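Local coordinates for protein cyclopenase asqI (Emericella nidulans, PDB 5YY3) that catalyses the zinc-dependent conversion of 4'-methoxycyclopenin into 4'-methoxyviridicatin, with release of methyl isocyanate, in aspoquinolone biosynthesis, at residues 490-495 / 596-601; 214-219 / 507-512; 574-579 / 604-609; 625-630 / 636-641. All coordinates share one frame; numbering follows the deposited sequence.

Contact 1: residues 490-495 / 596-601; sequences TLRLFI and YHDPRG
Arg-492 meets Asp-598 end-on, with two nitrogens on two oxygens. NH1 of Arg-492 gives its hydrogen to OD2 of Asp-598 at 2.7 Å, almost straight at 168°. NH2 of Arg-492 reaches OD1 of Asp-598 at 3.1 Å. Both oxygens use their syn lone pairs. With NH1 and NH2 each on its own oxygen, this is a bidentate salt bridge. The guanidinium and the carboxylate are nearly coplanar, their planes 29° apart. Arg-492 has its CG anti to its own carbonyl carbon (chi1 -53°) and runs extended from there to NE, which carries the charge from the strand to the loop.

The aliphatic start of Arg-600 packs against the guanidinium. Its CG lies 3.5 Å from NH2 of Arg-492, and its CB sits over one face of that group. The end of the Arg-600 chain then leads away.

The strand is 487-497 of the Ig-like domain found in hemocyanin-type proteins. The loop is the long connection from strand 571-580 to helix 611-614. Contact 1 therefore ties this loop to the face of the sheet.

The loop side is held in shape by an Asx turn. OD1 of Asp-598 also accepts from the backbone N of Arg-600, at 2.7 Å and on its anti side. Residues 598-601 form a type I turn, closed by Gly-601 N on Asp-598 O at 3.1 Å. On the strand side, Arg-492 has second partners. NH2 makes a salt bridge to Asp-582, and NE is hydrogen-bonded to Thr-580. Asp-582 is also hydrogen-bonded to OG1 of Thr-490.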
# COMPACT_ATOMS: atom_id res chain seq x y z
N THR A 490 -27.22 -34.67 18.45
CA THR A 490 -26.32 -33.55 18.67
C THR A 490 -26.13 -32.77 17.37
O THR A 490 -25.87 -33.36 16.31
CB THR A 490 -24.94 -34.02 19.21
OG1 THR A 490 -25.11 -34.63 20.49
CG2 THR A 490 -23.96 -32.84 19.35
N LEU A 491 -26.31 -31.45 17.46
CA LEU A 491 -26.12 -30.55 16.32
C LEU A 491 -24.72 -29.96 16.39
O LEU A 491 -24.33 -29.39 17.41
CB LEU A 491 -27.17 -29.44 16.32
CG LEU A 491 -28.63 -29.84 16.10
CD1 LEU A 491 -29.49 -28.61 16.15
CD2 LEU A 491 -28.79 -30.56 14.78
N ARG A 492 -23.97 -30.09 15.30
CA ARG A 492 -22.61 -29.59 15.25
C ARG A 492 -22.47 -28.50 14.19
O ARG A 492 -22.64 -28.76 12.99
CB ARG A 492 -21.63 -30.73 14.97
CG ARG A 492 -21.79 -31.90 15.91
CD ARG A 492 -20.98 -33.07 15.45
NE ARG A 492 -21.09 -34.17 16.40
CZ ARG A 492 -20.27 -34.36 17.42
NH1 ARG A 492 -19.25 -33.53 17.60
NH2 ARG A 492 -20.46 -35.38 18.24
N LEU A 493 -22.14 -27.29 14.64
CA LEU A 493 -22.07 -26.13 13.76
C LEU A 493 -20.63 -25.66 13.49
O LEU A 493 -19.86 -25.41 14.42
CB LEU A 493 -22.88 -24.97 14.34
CG LEU A 493 -22.73 -23.62 13.64
CD1 LEU A 493 -23.44 -23.60 12.31
CD2 LEU A 493 -23.19 -22.48 14.52
N PHE A 494 -20.31 -25.54 12.20
CA PHE A 494 -19.04 -25.03 11.72
C PHE A 494 -19.25 -23.91 10.70
O PHE A 494 -20.27 -23.88 9.99
CB PHE A 494 -18.21 -26.14 11.08
CG PHE A 494 -17.70 -27.19 12.04
CD1 PHE A 494 -18.52 -28.23 12.47
CD2 PHE A 494 -16.37 -27.18 12.46
CE1 PHE A 494 -18.05 -29.21 13.34
CE2 PHE A 494 -15.88 -28.16 13.33
CZ PHE A 494 -16.72 -29.18 13.77
N ILE A 495 -18.29 -22.98 10.62
CA ILE A 495 -18.26 -22.02 9.52
C ILE A 495 -16.90 -22.03 8.84
O ILE A 495 -15.90 -22.49 9.40
CB ILE A 495 -18.57 -20.58 9.99
CG1 ILE A 495 -17.44 -20.05 10.90
CG2 ILE A 495 -19.98 -20.50 10.63
CD1 ILE A 495 -17.67 -18.62 11.40
N TYR A 596 -13.74 -31.06 26.84
CA TYR A 596 -13.17 -31.60 25.63
C TYR A 596 -13.61 -33.07 25.44
O TYR A 596 -12.92 -33.87 24.82
CB TYR A 596 -11.64 -31.45 25.66
CG TYR A 596 -11.15 -30.00 25.51
CD1 TYR A 596 -11.61 -29.19 24.47
CD2 TYR A 596 -10.23 -29.44 26.41
CE1 TYR A 596 -11.17 -27.85 24.32
CE2 TYR A 596 -9.78 -28.12 26.28
CZ TYR A 596 -10.26 -27.33 25.23
OH TYR A 596 -9.83 -26.02 25.07
N HIS A 597 -14.79 -33.38 25.98
CA HIS A 597 -15.35 -34.73 25.94
C HIS A 597 -16.35 -34.97 24.81
O HIS A 597 -17.51 -34.56 24.90
CB HIS A 597 -16.02 -35.05 27.28
CG HIS A 597 -16.97 -36.20 27.21
ND1 HIS A 597 -16.57 -37.47 26.84
CD2 HIS A 597 -18.29 -36.27 27.45
CE1 HIS A 597 -17.61 -38.28 26.86
NE2 HIS A 597 -18.67 -37.58 27.23
N ASP A 598 -15.92 -35.66 23.77
CA ASP A 598 -16.77 -35.92 22.62
C ASP A 598 -16.58 -37.33 22.08
O ASP A 598 -15.49 -37.68 21.62
CB ASP A 598 -16.50 -34.90 21.51
CG ASP A 598 -17.54 -34.94 20.39
OD1 ASP A 598 -18.03 -36.04 20.04
OD2 ASP A 598 -17.86 -33.86 19.86
N PRO A 599 -17.65 -38.13 22.10
CA PRO A 599 -17.70 -39.48 21.55
C PRO A 599 -17.12 -39.60 20.12
O PRO A 599 -16.74 -40.70 19.71
CB PRO A 599 -19.20 -39.79 21.53
CG PRO A 599 -19.78 -38.95 22.61
CD PRO A 599 -18.95 -37.71 22.68
N ARG A 600 -17.07 -38.48 19.39
CA ARG A 600 -16.70 -38.50 17.97
C ARG A 600 -15.30 -37.99 17.67
O ARG A 600 -14.80 -38.14 16.55
CB ARG A 600 -17.70 -37.67 17.16
CG ARG A 600 -19.05 -38.32 17.01
CD ARG A 600 -18.89 -39.64 16.29
NE ARG A 600 -19.88 -40.60 16.77
CZ ARG A 600 -19.60 -41.60 17.60
NH1 ARG A 600 -18.36 -41.80 18.03
NH2 ARG A 600 -20.58 -42.42 17.98
N GLY A 601 -14.65 -37.39 18.66
CA GLY A 601 -13.34 -36.80 18.43
C GLY A 601 -13.53 -35.31 18.20
O GLY A 601 -14.47 -34.91 17.52

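Contact 2: residues 214-219 / 507-512; sequences FLYVHS and WIEMDR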
# COMPACT_ATOMS: atom_id res chain seq x y z
N PHE A 214 -4.61 -31.42 22.03
CA PHE A 214 -3.44 -30.64 21.65
C PHE A 214 -3.50 -30.24 20.18
O PHE A 214 -3.44 -29.07 19.84
CB PHE A 214 -2.16 -31.45 21.96
CG PHE A 214 -0.91 -30.89 21.35
CD1 PHE A 214 -0.23 -29.85 21.95
CD2 PHE A 214 -0.39 -31.42 20.17
CE1 PHE A 214 0.93 -29.34 21.39
CE2 PHE A 214 0.77 -30.90 19.61
CZ PHE A 214 1.43 -29.86 20.23
N LEU A 215 -3.66 -31.23 19.31
CA LEU A 215 -3.68 -31.01 17.87
C LEU A 215 -4.89 -30.19 17.42
O LEU A 215 -4.79 -29.29 16.58
CB LEU A 215 -3.65 -32.36 17.15
CG LEU A 215 -2.62 -32.59 16.06
CD1 LEU A 215 -1.28 -31.95 16.41
CD2 LEU A 215 -2.46 -34.09 15.81
N TYR A 216 -6.05 -30.52 17.99
CA TYR A 216 -7.29 -29.85 17.62
C TYR A 216 -7.33 -28.36 18.01
O TYR A 216 -7.72 -27.51 17.20
CB TYR A 216 -8.47 -30.56 18.27
CG TYR A 216 -9.75 -29.82 18.07
CD1 TYR A 216 -10.37 -29.80 16.84
CD2 TYR A 216 -10.35 -29.11 19.12
CE1 TYR A 216 -11.53 -29.13 16.64
CE2 TYR A 216 -11.52 -28.43 18.93
CZ TYR A 216 -12.12 -28.45 17.69
OH TYR A 216 -13.29 -27.79 17.45
N VAL A 217 -6.95 -28.05 19.24
CA VAL A 217 -6.92 -26.68 19.70
C VAL A 217 -5.98 -25.83 18.85
O VAL A 217 -6.34 -24.75 18.38
CB VAL A 217 -6.50 -26.60 21.18
CG1 VAL A 217 -6.20 -25.18 21.58
CG2 VAL A 217 -7.58 -27.22 22.06
N HIS A 218 -4.77 -26.35 18.62
CA HIS A 218 -3.82 -25.62 17.81
C HIS A 218 -4.25 -25.51 16.35
O HIS A 218 -4.04 -24.47 15.72
CB HIS A 218 -2.45 -26.27 17.91
CG HIS A 218 -1.77 -26.00 19.21
ND1 HIS A 218 -1.94 -26.80 20.32
CD2 HIS A 218 -0.98 -24.98 19.60
CE1 HIS A 218 -1.25 -26.30 21.33
NE2 HIS A 218 -0.65 -25.20 20.92
N SER A 219 -4.86 -26.56 15.80
CA SER A 219 -5.35 -26.48 14.42
C SER A 219 -6.52 -25.52 14.29
O SER A 219 -6.70 -24.85 13.27
CB SER A 219 -5.77 -27.84 13.89
OG SER A 219 -6.33 -27.70 12.60
N TRP A 507 -12.36 -25.37 8.42
CA TRP A 507 -13.64 -25.23 9.07
C TRP A 507 -13.44 -24.90 10.54
O TRP A 507 -12.69 -25.58 11.25
CB TRP A 507 -14.49 -26.49 8.88
CG TRP A 507 -15.05 -26.51 7.52
CD1 TRP A 507 -14.47 -27.04 6.39
CD2 TRP A 507 -16.30 -25.94 7.09
NE1 TRP A 507 -15.30 -26.85 5.30
CE2 TRP A 507 -16.42 -26.18 5.71
CE3 TRP A 507 -17.33 -25.27 7.76
CZ2 TRP A 507 -17.53 -25.76 4.97
CZ3 TRP A 507 -18.44 -24.85 7.02
CH2 TRP A 507 -18.53 -25.10 5.64
N ILE A 508 -14.12 -23.84 10.97
CA ILE A 508 -14.07 -23.32 12.33
C ILE A 508 -15.29 -23.78 13.14
O ILE A 508 -16.43 -23.56 12.73
CB ILE A 508 -14.05 -21.78 12.30
CG1 ILE A 508 -12.80 -21.26 11.59
CG2 ILE A 508 -14.20 -21.22 13.70
CD1 ILE A 508 -12.84 -19.75 11.35
N GLU A 509 -15.05 -24.41 14.29
CA GLU A 509 -16.15 -24.89 15.12
C GLU A 509 -16.80 -23.73 15.86
O GLU A 509 -16.12 -22.93 16.49
CB GLU A 509 -15.68 -25.96 16.11
CG GLU A 509 -16.86 -26.71 16.78
CD GLU A 509 -16.46 -27.56 17.97
OE1 GLU A 509 -15.25 -27.65 18.24
OE2 GLU A 509 -17.35 -28.14 18.66
N MET A 510 -18.13 -23.66 15.79
CA MET A 510 -18.87 -22.54 16.37
C MET A 510 -19.81 -22.99 17.48
O MET A 510 -20.18 -22.20 18.37
CB MET A 510 -19.64 -21.81 15.27
CG MET A 510 -18.72 -21.12 14.24
SD MET A 510 -17.69 -19.85 15.02
CE MET A 510 -18.94 -18.60 15.32
N ASP A 511 -20.20 -24.26 17.45
CA ASP A 511 -21.15 -24.76 18.44
C ASP A 511 -21.37 -26.25 18.34
O ASP A 511 -21.16 -26.86 17.28
CB ASP A 511 -22.50 -24.05 18.31
CG ASP A 511 -23.24 -23.95 19.64
OD1 ASP A 511 -22.77 -24.56 20.63
OD2 ASP A 511 -24.28 -23.27 19.69
N ARG A 512 -21.80 -26.82 19.46
CA ARG A 512 -22.20 -28.22 19.58
C ARG A 512 -23.36 -28.28 20.57
O ARG A 512 -23.20 -27.86 21.72
CB ARG A 512 -21.04 -29.09 20.07
CG ARG A 512 -21.25 -30.55 19.83
CD ARG A 512 -20.55 -31.40 20.87
NE ARG A 512 -19.12 -31.10 20.97
CZ ARG A 512 -18.49 -30.86 22.12
NH1 ARG A 512 -19.15 -30.89 23.27
NH2 ARG A 512 -17.19 -30.61 22.11
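Tyr-216 and Glu-509 meet where the helical, hemocyanin-type metal-binding domain faces the Ig-like domain. Tyr-216 lies on helix 210-231 and Glu-509 on strand 508-517. The backbones stay well apart, with 10.5 Å between CA of Tyr-216 and CA of Glu-509, and the two side chains bridge the gap.

The polar approach is between the phenol oxygen and the carboxylate. The modelled separation of OH of Tyr-216 and OE1 of Glu-509 is too short to be trusted, so the nature of this pair is doubtful. As modelled, the carboxylate oxygen lies at the edge of the ring, near its plane. The ring and carboxylate planes are 62° apart, and the side chains cross at about a right angle. Glu-509 has its CG anti to the backbone N (chi1 -167°) and stays extended beyond it, which sends the carboxylate out from the strand toward the helix. Nearby, Gln-220 of the same helix accepts a hydrogen bond from the backbone N of Glu-509, a polar link between the domains that does not depend on the doubtful pair.

The apolar part is small. Tyr-216 also touches Met-602, and Glu-509 packs on Phe-494 of the neighbouring strand 487-497.

Within the helix, hydrogen bonds orient a metal ligand. His-218 binds zinc, and it lies two residues after Tyr-216. The carbonyl O of Phe-214 accepts twice from His-218, from opposite faces of its plane. The backbone N of His-218 is 3.3 Å from Phe-214 O. ND1 of His-218 comes closer, 2.8 Å from Phe-214 O, with that oxygen 3° out of the imidazole plane.

Contact 3: residues 574-579 / 604-609; sequences VAFCIA and YPFNRA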
# COMPACT_ATOMS: atom_id res chain seq x y z
N VAL A 574 -19.63 -19.76 4.81
CA VAL A 574 -20.61 -20.83 4.73
C VAL A 574 -20.82 -21.43 6.12
O VAL A 574 -19.85 -21.66 6.85
CB VAL A 574 -20.18 -21.93 3.74
CG1 VAL A 574 -21.15 -23.11 3.77
CG2 VAL A 574 -20.06 -21.35 2.34
N ALA A 575 -22.07 -21.65 6.49
CA ALA A 575 -22.39 -22.35 7.73
C ALA A 575 -22.74 -23.79 7.42
O ALA A 575 -23.39 -24.07 6.42
CB ALA A 575 -23.53 -21.67 8.46
N PHE A 576 -22.29 -24.69 8.28
CA PHE A 576 -22.47 -26.12 8.10
C PHE A 576 -23.02 -26.69 9.40
O PHE A 576 -22.54 -26.34 10.49
CB PHE A 576 -21.13 -26.77 7.72
CG PHE A 576 -21.07 -28.25 7.96
CD1 PHE A 576 -20.70 -28.76 9.20
CD2 PHE A 576 -21.33 -29.14 6.93
CE1 PHE A 576 -20.61 -30.11 9.42
CE2 PHE A 576 -21.25 -30.51 7.14
CZ PHE A 576 -20.90 -31.00 8.38
N CYS A 577 -24.02 -27.55 9.29
CA CYS A 577 -24.60 -28.17 10.45
C CYS A 577 -24.83 -29.65 10.16
O CYS A 577 -25.46 -30.02 9.16
CB CYS A 577 -25.91 -27.49 10.87
SG CYS A 577 -26.47 -28.04 12.54
N ILE A 578 -24.29 -30.49 11.02
CA ILE A 578 -24.52 -31.92 10.90
C ILE A 578 -25.23 -32.42 12.16
O ILE A 578 -24.97 -31.93 13.27
CB ILE A 578 -23.18 -32.70 10.65
CG1 ILE A 578 -23.44 -34.21 10.50
CG2 ILE A 578 -22.16 -32.44 11.75
CD1 ILE A 578 -22.20 -34.98 10.07
N ALA A 579 -26.16 -33.36 12.00
CA ALA A 579 -26.80 -33.98 13.16
C ALA A 579 -26.23 -35.38 13.37
O ALA A 579 -26.30 -36.24 12.48
CB ALA A 579 -28.33 -34.02 12.98
N TYR A 604 -15.07 -33.09 14.99
CA TYR A 604 -15.86 -33.95 14.11
C TYR A 604 -16.95 -33.14 13.42
O TYR A 604 -17.65 -32.36 14.07
CB TYR A 604 -16.49 -35.09 14.90
CG TYR A 604 -17.26 -36.07 14.05
CD1 TYR A 604 -16.61 -37.14 13.44
CD2 TYR A 604 -18.64 -35.94 13.86
CE1 TYR A 604 -17.30 -38.04 12.65
CE2 TYR A 604 -19.34 -36.85 13.07
CZ TYR A 604 -18.66 -37.90 12.47
OH TYR A 604 -19.34 -38.82 11.70
N PRO A 605 -17.15 -33.36 12.11
CA PRO A 605 -16.57 -34.39 11.24
C PRO A 605 -15.40 -33.92 10.39
O PRO A 605 -15.00 -34.60 9.44
CB PRO A 605 -17.75 -34.76 10.35
CG PRO A 605 -18.45 -33.43 10.15
CD PRO A 605 -18.25 -32.64 11.44
N PHE A 606 -14.85 -32.75 10.71
CA PHE A 606 -13.77 -32.21 9.90
C PHE A 606 -12.38 -32.61 10.38
O PHE A 606 -11.39 -32.10 9.88
CB PHE A 606 -13.87 -30.69 9.84
CG PHE A 606 -15.08 -30.20 9.10
CD1 PHE A 606 -15.16 -30.32 7.72
CD2 PHE A 606 -16.15 -29.63 9.78
CE1 PHE A 606 -16.25 -29.87 7.04
CE2 PHE A 606 -17.25 -29.18 9.10
CZ PHE A 606 -17.30 -29.30 7.73
N ASN A 607 -12.31 -33.55 11.33
CA ASN A 607 -11.05 -33.93 11.95
C ASN A 607 -10.36 -35.09 11.23
O ASN A 607 -9.19 -35.37 11.48
CB ASN A 607 -11.27 -34.27 13.42
CG ASN A 607 -12.25 -35.41 13.61
OD1 ASN A 607 -13.13 -35.64 12.77
ND2 ASN A 607 -12.11 -36.15 14.71
N ARG A 608 -11.09 -35.74 10.33
CA ARG A 608 -10.50 -36.75 9.43
C ARG A 608 -11.01 -36.50 8.03
O ARG A 608 -12.00 -35.81 7.86
CB ARG A 608 -10.86 -38.17 9.87
CG ARG A 608 -9.86 -38.78 10.80
CD ARG A 608 -10.46 -39.92 11.56
NE ARG A 608 -10.66 -39.53 12.95
CZ ARG A 608 -9.68 -39.47 13.84
NH1 ARG A 608 -8.46 -39.82 13.48
NH2 ARG A 608 -9.93 -39.10 15.10
N ALA A 609 -10.35 -37.07 7.02
CA ALA A 609 -10.85 -36.91 5.66
C ALA A 609 -12.17 -37.67 5.55
O ALA A 609 -12.45 -38.56 6.36
CB ALA A 609 -9.85 -37.41 4.64
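Phe-576 meets both Pro-605 and Phe-606. It is the first residue of strand segment 574-579 to touch the loop. Its CG is anti to the backbone N (chi1 161°), which sends the ring out from the strand, head-on to the Phe-606 side chain. The pair is edge-to-face, or T-shaped. The edge of Phe-606 is directed at the face of Phe-576, with planes at 63° and ring centroids 4.8 Å apart. CZ of Phe-606 stands over the centre of the Phe-576 ring, 3.7 Å above its plane. CE2 of Phe-606 comes nearest, 3.5 Å from CD1 of Phe-576. At the far end of the same ring, CZ of Phe-576 is 3.9 Å from CG of Pro-605.

The strand belongs to the Ig-like domain, and the loop is the long connection that leaves the same strand and folds back over one face of the sheet. Phe-606 is wedged among aromatic rings there. It stacks with Trp-507, and it also meets Phe-494 edge-to-face. Pro-605 follows a cis peptide bond, which bends the chain just before the two residues that enter the core.

Two residues on, Ile-578 points to the same face as Phe-576. Its CG2 is 3.9 Å from CD of Pro-605, and its CD1 is 4.1 Å from CG of Pro-605. Ile-578 and Pro-605 lie alongside, running opposite ways, and the five-membered ring touches both branches of Ile-578 and the tip of Phe-576. On the loop side, CB of Pro-605 lies over the centre of the Tyr-604 ring, 3.6 Å above its plane.

Contact 4: residues 625-630 / 636-641; sequences TIISNA and ITSTTF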
# COMPACT_ATOMS: atom_id res chain seq x y z
N THR A 625 -20.04 -29.94 -2.58
CA THR A 625 -21.12 -30.70 -3.22
C THR A 625 -21.90 -31.50 -2.17
O THR A 625 -23.13 -31.53 -2.20
CB THR A 625 -20.62 -31.65 -4.32
OG1 THR A 625 -19.57 -32.49 -3.81
CG2 THR A 625 -20.10 -30.88 -5.52
N ILE A 626 -21.18 -32.12 -1.25
CA ILE A 626 -21.79 -32.98 -0.24
C ILE A 626 -22.69 -32.18 0.68
O ILE A 626 -23.81 -32.59 0.98
CB ILE A 626 -20.72 -33.73 0.58
CG1 ILE A 626 -20.12 -34.86 -0.26
CG2 ILE A 626 -21.30 -34.27 1.89
CD1 ILE A 626 -18.89 -35.48 0.36
N ILE A 627 -22.21 -31.02 1.11
CA ILE A 627 -22.97 -30.28 2.09
C ILE A 627 -24.07 -29.46 1.41
O ILE A 627 -24.84 -28.77 2.07
CB ILE A 627 -22.05 -29.37 2.94
CG1 ILE A 627 -21.50 -28.19 2.13
CG2 ILE A 627 -20.92 -30.20 3.56
CD1 ILE A 627 -20.80 -27.18 2.98
N SER A 628 -24.14 -29.56 0.08
CA SER A 628 -25.24 -28.97 -0.67
C SER A 628 -26.21 -30.04 -1.16
O SER A 628 -27.14 -29.76 -1.91
CB SER A 628 -24.71 -28.18 -1.87
OG SER A 628 -23.97 -27.07 -1.44
N ASN A 629 -25.98 -31.28 -0.75
CA ASN A 629 -26.81 -32.37 -1.23
C ASN A 629 -27.82 -32.81 -0.18
O ASN A 629 -27.60 -33.78 0.56
CB ASN A 629 -25.94 -33.55 -1.66
CG ASN A 629 -26.67 -34.50 -2.58
OD1 ASN A 629 -27.89 -34.69 -2.47
ND2 ASN A 629 -25.94 -35.12 -3.50
N ALA A 630 -28.93 -32.08 -0.13
CA ALA A 630 -29.99 -32.34 0.84
C ALA A 630 -30.62 -33.71 0.62
O ALA A 630 -31.09 -34.35 1.56
CB ALA A 630 -31.04 -31.24 0.77
N ILE A 636 -27.34 -33.35 7.09
CA ILE A 636 -26.41 -32.23 6.92
C ILE A 636 -27.15 -31.11 6.21
O ILE A 636 -27.97 -31.37 5.31
CB ILE A 636 -25.14 -32.61 6.10
CG1 ILE A 636 -24.22 -33.54 6.90
CG2 ILE A 636 -24.36 -31.36 5.67
CD1 ILE A 636 -23.18 -34.29 6.04
N THR A 637 -26.90 -29.88 6.61
CA THR A 637 -27.40 -28.74 5.86
C THR A 637 -26.38 -27.60 5.91
O THR A 637 -25.49 -27.59 6.76
CB THR A 637 -28.76 -28.26 6.40
OG1 THR A 637 -29.41 -27.45 5.41
CG2 THR A 637 -28.58 -27.47 7.69
N SER A 638 -26.49 -26.66 4.99
CA SER A 638 -25.53 -25.57 4.92
C SER A 638 -26.18 -24.36 4.31
O SER A 638 -27.18 -24.47 3.59
CB SER A 638 -24.28 -25.97 4.13
OG SER A 638 -24.58 -26.15 2.77
N THR A 639 -25.61 -23.20 4.60
CA THR A 639 -26.20 -21.95 4.17
C THR A 639 -25.11 -20.88 4.13
O THR A 639 -24.15 -20.93 4.89
CB THR A 639 -27.34 -21.53 5.12
OG1 THR A 639 -28.09 -20.46 4.53
CG2 THR A 639 -26.79 -21.06 6.44
N THR A 640 -25.25 -19.92 3.22
CA THR A 640 -24.27 -18.85 3.14
C THR A 640 -24.72 -17.68 4.02
O THR A 640 -25.90 -17.49 4.24
CB THR A 640 -24.04 -18.39 1.68
OG1 THR A 640 -23.83 -19.55 0.86
CG2 THR A 640 -22.79 -17.51 1.56
N PHE A 641 -23.76 -16.94 4.57
CA PHE A 641 -24.05 -15.70 5.29
C PHE A 641 -22.87 -14.78 5.10
O PHE A 641 -21.83 -15.18 4.59
CB PHE A 641 -24.31 -15.95 6.78
CG PHE A 641 -23.09 -16.43 7.55
CD1 PHE A 641 -22.68 -17.75 7.45
CD2 PHE A 641 -22.39 -15.58 8.38
CE1 PHE A 641 -21.57 -18.20 8.16
CE2 PHE A 641 -21.29 -16.03 9.10
CZ PHE A 641 -20.89 -17.34 8.98
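Helix 623-626 ends in a type I turn over residues 626-629, and this turn packs on the start of strand 636-644. Ile-627 lies in the turn and makes most of the contact. Its carbonyl O accepts a hydrogen bond from OG of Ser-638 at 2.7 Å. The hydroxyl sits well above the carbonyl plane, 52° out of it. OG of Ser-638 sits between its own backbone N and carbonyl carbon (chi1 68°), within reach of that oxygen.

The apolar half lies beside it. CG2 of Ile-636 is 4.0 Å from CA of Ile-627 and 4.1 Å from CB of Ile-627. The two isoleucines cross obliquely. CD1 of Ile-627 rests 3.9 Å from CB of Ser-638. Both isoleucines also pack on Phe-576 of the neighbouring strand 571-580, so their inner side joins the core of the sheet.

Ser-628 faces away from the strand, and its OG is hydrogen-bonded to Arg-624 O. The turn itself is closed by Asn-629 N on Ile-626 O at 3.1 Å. The arrangement is a short helix-to-strand connection, laid against a strand of the Ig-like sheet.

Contacts 1, 3 and 4 all use the same sheet, in which strand 571-580 lies between 487-497 and 636-644. Contact 2 reaches it through strand 508-517 but joins it to the helical domain. Contact 3 is wholly buried and purely apolar. Contact 1 holds the same long loop as contact 3 by charge, and is only partly buried. Contact 4 lies farthest from the chain's centre and includes the exposed Ser-628; it mixes one hydrogen bond with isoleucine packing. Contact 2 has the smallest interface, and its one polar approach is doubtful as modelled. Trp-507 links contacts 2 and 3 by packing on Phe-576 and Phe-606. Backbone hydrogen bonds probably join contact 3 to contacts 1 and 4.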